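PDB 5WZI: pumilio homolog 23 from Arabidopsis thaliana, which probably regulates translation and mRNA stability by binding specific sequences in the 3'-untranslated regions of its target mRNAs through its pumilio repeats. Local coordinates for residues A[491-496]-A[525-530]. Residues are numbered along the deposited sequence; the frame is centred on the assembly and turned at random.
Sequences KLRGHF and ASELLD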
# COMPACT_ATOMS: atom_id res chain seq x y z
N LYS A 491 34.09 -7.50 7.30
CA LYS A 491 33.66 -8.88 7.45
C LYS A 491 32.98 -9.42 6.19
O LYS A 491 32.84 -10.64 6.04
CB LYS A 491 32.75 -9.03 8.65
CG LYS A 491 33.50 -8.99 9.95
CD LYS A 491 32.61 -9.37 11.11
CE LYS A 491 32.66 -8.31 12.18
NZ LYS A 491 31.94 -8.72 13.42
N LEU A 492 32.55 -8.55 5.29
CA LEU A 492 31.99 -9.00 4.03
C LEU A 492 33.07 -9.38 3.02
O LEU A 492 32.72 -9.88 1.95
CB LEU A 492 31.07 -7.93 3.44
CG LEU A 492 29.73 -7.68 4.17
CD1 LEU A 492 28.98 -6.51 3.60
CD2 LEU A 492 28.88 -8.92 4.12
N ARG A 493 34.35 -9.16 3.33
CA ARG A 493 35.41 -9.45 2.38
C ARG A 493 35.39 -10.92 2.01
O ARG A 493 35.18 -11.79 2.86
CB ARG A 493 36.79 -9.09 2.95
CG ARG A 493 37.18 -7.62 2.74
CD ARG A 493 38.67 -7.38 3.03
NE ARG A 493 39.52 -7.59 1.85
CZ ARG A 493 40.80 -7.22 1.78
NH1 ARG A 493 41.38 -6.64 2.82
NH2 ARG A 493 41.50 -7.45 0.67
N GLY A 494 35.63 -11.20 0.73
CA GLY A 494 35.53 -12.55 0.22
C GLY A 494 34.16 -12.92 -0.27
O GLY A 494 33.97 -14.06 -0.71
N HIS A 495 33.19 -11.99 -0.23
CA HIS A 495 31.81 -12.26 -0.61
C HIS A 495 31.20 -11.19 -1.49
O HIS A 495 30.04 -11.32 -1.88
CB HIS A 495 30.93 -12.44 0.63
CG HIS A 495 31.30 -13.63 1.46
ND1 HIS A 495 30.57 -14.80 1.46
CD2 HIS A 495 32.34 -13.84 2.30
CE1 HIS A 495 31.14 -15.67 2.27
NE2 HIS A 495 32.22 -15.12 2.79
N PHE A 496 31.94 -10.13 -1.83
CA PHE A 496 31.33 -9.10 -2.66
C PHE A 496 30.99 -9.62 -4.04
O PHE A 496 30.02 -9.15 -4.65
CB PHE A 496 32.23 -7.89 -2.75
CG PHE A 496 32.44 -7.21 -1.44
CD1 PHE A 496 31.41 -6.45 -0.88
CD2 PHE A 496 33.64 -7.36 -0.75
CE1 PHE A 496 31.59 -5.84 0.33
CE2 PHE A 496 33.82 -6.74 0.47
CZ PHE A 496 32.80 -5.99 1.02
N ALA A 525 36.77 -4.03 -5.71
CA ALA A 525 36.93 -4.05 -7.16
C ALA A 525 37.54 -5.37 -7.63
O ALA A 525 37.05 -6.00 -8.57
CB ALA A 525 37.76 -2.86 -7.62
N SER A 526 38.61 -5.82 -6.96
CA SER A 526 39.21 -7.12 -7.28
C SER A 526 38.19 -8.25 -7.20
O SER A 526 38.18 -9.15 -8.05
CB SER A 526 40.37 -7.42 -6.33
OG SER A 526 41.26 -6.33 -6.33
N GLU A 527 37.35 -8.24 -6.17
CA GLU A 527 36.35 -9.30 -6.04
C GLU A 527 35.29 -9.20 -7.13
O GLU A 527 34.87 -10.22 -7.69
CB GLU A 527 35.72 -9.25 -4.65
CG GLU A 527 36.71 -9.51 -3.56
CD GLU A 527 36.03 -9.80 -2.24
OE1 GLU A 527 36.64 -9.52 -1.18
OE2 GLU A 527 34.90 -10.32 -2.27
N LEU A 528 34.85 -7.98 -7.47
CA LEU A 528 33.95 -7.83 -8.60
C LEU A 528 34.65 -8.14 -9.92
O LEU A 528 33.99 -8.52 -10.90
CB LEU A 528 33.37 -6.41 -8.65
CG LEU A 528 32.44 -5.98 -7.53
CD1 LEU A 528 31.49 -4.93 -8.07
CD2 LEU A 528 31.67 -7.16 -6.99
N LEU A 529 35.97 -7.96 -9.97
CA LEU A 529 36.70 -8.25 -11.20
C LEU A 529 36.79 -9.75 -11.46
O LEU A 529 36.82 -10.17 -12.62
CB LEU A 529 38.10 -7.63 -11.12
CG LEU A 529 39.00 -7.71 -12.35
CD1 LEU A 529 38.36 -7.03 -13.56
CD2 LEU A 529 40.34 -7.09 -12.04
N ASP A 530 36.82 -10.57 -10.40
CA ASP A 530 36.88 -12.02 -10.57
C ASP A 530 35.55 -12.63 -11.04
O ASP A 530 35.49 -13.85 -11.19
CB ASP A 530 37.31 -12.69 -9.27
CG ASP A 530 38.78 -12.43 -8.93
OD1 ASP A 530 39.62 -12.41 -9.86
OD2 ASP A 530 39.09 -12.25 -7.73
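Glu527 reaches from helix 518-529 to the loop 491-496 and spends both carboxylate oxygens on backbone amides. Its OE1 takes a nearly straight hydrogen bond from Gly494 N (2.7 Å, 163°) on the syn side, somewhat out of the carboxylate plane. Glu527 OE2 accepts a more bent one from Phe496 N (3.0 Å), nearly in line with the C-O bond. With CG beside the backbone N (chi1 -63°) and the chain extended beyond it, glutamate is long enough to carry its carboxylate to these amides. It meets the Phe496 ring at its edge, the planes 53° apart. Next along the helix, Leu528 CD2 lies 3.5 Å from Phe496 O; apolar residues suit these buried places, Phe496 resting on Ile524 and Leu528 also on Val509 of helix 503-515. Were Glu527 replaced by an alanine, the amides of Gly494 and Phe496 would probably lose this acceptor, and the loop would be freer to shift. A type II turn from Leu492 to His495 shapes the loop; Gly494 fits its third position, with a positive phi where a side chain would press on the preceding carbonyl. Because Glu527 OE2 takes the amide of Phe496, just after the N-cap His495, its charge lies at the start of helix 496-501, probably a favourable pairing with the dipole. The contact joins the start of Pumilio repeat 8 to helix 518-529 in the right-handed superhelix of PUF repeats.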